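Local coordinates for protein Non-heme chloroperoxidase CPO-A1 (Streptomyces aureofaciens, PDB 1A8Q) that brominates organic substrates as a cofactor-free haloperoxidase of the alpha/beta hydrolase fold, and may be a chlorinating enzyme of 7-chlorotetracycline biosynthesis, at residues E138-L143 with F199-F204. Residues are numbered along the deposited sequence; the frame is centred on the assembly and turned at random.
Sequences EVFDAL and FGYTDF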
loop_
_atom_site.group_PDB
_atom_site.type_symbol
_atom_site.label_atom_id
_atom_site.label_comp_id
_atom_site.label_asym_id
_atom_site.label_seq_id
_atom_site.Cartn_x
_atom_site.Cartn_y
_atom_site.Cartn_z
ATOM N N GLU A 138 -10.080 -8.490 17.687
ATOM C CA GLU A 138 -10.445 -7.317 18.467
ATOM C C GLU A 138 -9.793 -6.042 17.906
ATOM O O GLU A 138 -10.357 -4.941 18.062
ATOM C CB GLU A 138 -9.994 -7.386 19.917
ATOM C CG GLU A 138 -10.271 -8.537 20.831
ATOM C CD GLU A 138 -9.172 -8.688 21.880
ATOM O OE1 GLU A 138 -7.967 -8.601 21.537
ATOM O OE2 GLU A 138 -9.499 -8.903 23.070
ATOM N N VAL A 139 -8.602 -6.150 17.341
ATOM C CA VAL A 139 -7.944 -4.962 16.765
ATOM C C VAL A 139 -8.752 -4.437 15.585
ATOM O O VAL A 139 -8.965 -3.210 15.461
ATOM C CB VAL A 139 -6.499 -5.320 16.376
ATOM C CG1 VAL A 139 -5.868 -4.210 15.528
ATOM C CG2 VAL A 139 -5.693 -5.526 17.669
ATOM N N PHE A 140 -9.187 -5.320 14.706
ATOM C CA PHE A 140 -9.958 -4.882 13.526
ATOM C C PHE A 140 -11.290 -4.319 13.975
ATOM O O PHE A 140 -11.786 -3.303 13.455
ATOM C CB PHE A 140 -10.155 -6.058 12.567
ATOM C CG PHE A 140 -8.796 -6.533 12.096
ATOM C CD1 PHE A 140 -7.923 -5.690 11.447
ATOM C CD2 PHE A 140 -8.415 -7.839 12.274
ATOM C CE1 PHE A 140 -6.688 -6.112 11.004
ATOM C CE2 PHE A 140 -7.176 -8.281 11.825
ATOM C CZ PHE A 140 -6.311 -7.435 11.173
ATOM N N ASP A 141 -11.883 -4.968 14.995
ATOM C CA ASP A 141 -13.148 -4.393 15.516
ATOM C C ASP A 141 -12.918 -2.962 15.973
ATOM O O ASP A 141 -13.802 -2.098 15.753
ATOM C CB ASP A 141 -13.662 -5.217 16.694
ATOM C CG ASP A 141 -14.155 -6.596 16.322
ATOM O OD1 ASP A 141 -14.473 -6.849 15.150
ATOM O OD2 ASP A 141 -14.210 -7.453 17.240
ATOM N N ALA A 142 -11.848 -2.703 16.715
ATOM C CA ALA A 142 -11.519 -1.401 17.254
ATOM C C ALA A 142 -11.265 -0.392 16.132
ATOM O O ALA A 142 -11.692 0.772 16.265
ATOM C CB ALA A 142 -10.301 -1.390 18.178
ATOM N N LEU A 143 -10.584 -0.800 15.056
ATOM C CA LEU A 143 -10.418 0.170 13.948
ATOM C C LEU A 143 -11.757 0.584 13.370
ATOM O O LEU A 143 -11.972 1.775 13.081
ATOM C CB LEU A 143 -9.565 -0.420 12.826
ATOM C CG LEU A 143 -8.157 -0.796 13.308
ATOM C CD1 LEU A 143 -7.438 -1.487 12.133
ATOM C CD2 LEU A 143 -7.337 0.441 13.692
ATOM N N PHE A 199 -8.836 -5.858 4.435
ATOM C CA PHE A 199 -7.398 -6.127 4.652
ATOM C C PHE A 199 -7.127 -7.030 5.835
ATOM O O PHE A 199 -6.070 -7.673 5.860
ATOM C CB PHE A 199 -6.603 -4.828 4.740
ATOM C CG PHE A 199 -6.737 -3.914 5.913
ATOM C CD1 PHE A 199 -6.410 -4.260 7.202
ATOM C CD2 PHE A 199 -7.085 -2.572 5.666
ATOM C CE1 PHE A 199 -6.447 -3.362 8.253
ATOM C CE2 PHE A 199 -7.161 -1.687 6.719
ATOM C CZ PHE A 199 -6.836 -2.038 7.998
ATOM N N GLY A 200 -8.074 -7.131 6.773
ATOM C CA GLY A 200 -7.831 -7.924 7.969
ATOM C C GLY A 200 -7.954 -9.424 7.624
ATOM O O GLY A 200 -7.278 -10.210 8.284
ATOM N N TYR A 201 -8.873 -9.735 6.731
ATOM C CA TYR A 201 -9.311 -11.151 6.637
ATOM C C TYR A 201 -8.997 -11.816 5.320
ATOM O O TYR A 201 -9.189 -13.049 5.203
ATOM C CB TYR A 201 -10.837 -11.175 6.913
ATOM C CG TYR A 201 -11.118 -10.793 8.363
ATOM C CD1 TYR A 201 -11.141 -11.719 9.393
ATOM C CD2 TYR A 201 -11.347 -9.446 8.684
ATOM C CE1 TYR A 201 -11.350 -11.356 10.713
ATOM C CE2 TYR A 201 -11.545 -9.078 10.002
ATOM C CZ TYR A 201 -11.597 -10.026 10.996
ATOM O OH TYR A 201 -11.783 -9.587 12.297
ATOM N N THR A 202 -8.568 -11.076 4.297
ATOM C CA THR A 202 -8.359 -11.717 2.990
ATOM C C THR A 202 -7.024 -12.437 2.969
ATOM O O THR A 202 -6.031 -11.886 3.413
ATOM C CB THR A 202 -8.416 -10.682 1.850
ATOM O OG1 THR A 202 -9.683 -9.996 1.875
ATOM C CG2 THR A 202 -8.212 -11.318 0.488
ATOM N N ASP A 203 -7.035 -13.668 2.433
ATOM C CA ASP A 203 -5.758 -14.421 2.387
ATOM C C ASP A 203 -5.219 -14.387 0.979
ATOM O O ASP A 203 -5.878 -14.803 0.001
ATOM C CB ASP A 203 -6.084 -15.851 2.869
ATOM C CG ASP A 203 -4.904 -16.772 2.920
ATOM O OD1 ASP A 203 -3.865 -16.478 2.308
ATOM O OD2 ASP A 203 -4.953 -17.828 3.595
ATOM N N PHE A 204 -3.968 -13.919 0.809
ATOM C CA PHE A 204 -3.394 -13.821 -0.530
ATOM C C PHE A 204 -2.328 -14.889 -0.762
ATOM O O PHE A 204 -1.609 -14.808 -1.755
ATOM C CB PHE A 204 -2.645 -12.455 -0.697
ATOM C CG PHE A 204 -3.619 -11.299 -0.491
ATOM C CD1 PHE A 204 -4.419 -10.875 -1.526
ATOM C CD2 PHE A 204 -3.712 -10.735 0.762
ATOM C CE1 PHE A 204 -5.332 -9.830 -1.321
ATOM C CE2 PHE A 204 -4.637 -9.689 0.986
ATOM C CZ PHE A 204 -5.410 -9.261 -0.074
HETATM O O HOH W 1 -13.683 -7.349 12.704
#
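Phe140 and Gly200 bring the two backbones closest, with 6.7 Å between Phe140 CA and Gly200 CA. Residues 138-143 are helical, near the start of helix 137-162. Residues 199-201 end helix 189-201, and Thr202 is the first to leave helical angles. No direct hydrogen bond joins the segments. Phe140 carries most of the contact. Its CG lies anti to its own carbonyl carbon (chi1 -62°), and the ring reaches the turn of the other helix. Gly200 CA sits over one face of this ring, shifted toward the rim. It forms a CH-pi contact, 3.8 Å from Gly200 CA to the Phe140 ring centroid and 20° off the normal. Gly200 has no side chain, and its CA itself packs against the ring, 3.6 Å from Phe140 CZ. Phe140 CE1 meets the edge of the Phe199 ring at Phe199 CE1, 3.9 Å away. Leu143 CD1 touches the same ring edge at Phe199 CZ, at 4.2 Å. Beyond the contact, Trp28 packs edge-to-face with Phe199. On the other flank, Tyr201 runs past Phe140 in the opposite sense. The two rings are oblique, with planes at 57°, and Tyr201 CE2 lies 4.1 Å from Phe140 CD2. The Tyr201 hydroxyl also lies against Phe140, near CB and CD2. Tyr201 OH hydrogen-bonds Asp137 OD1, and one water donates both to Tyr201 OH (3.0 Å) and to Asp141 OD1 (2.6 Å). The contact joins two helices of the cap over the alpha/beta hydrolase core. The side chain of Phe199 is about 6 Å from that of Ser94 of the catalytic triad, so the Phe199 end lies near the active site. Cohesion across the helices is therefore mainly aromatic and apolar, with a water-mediated polar link at the Tyr201 end.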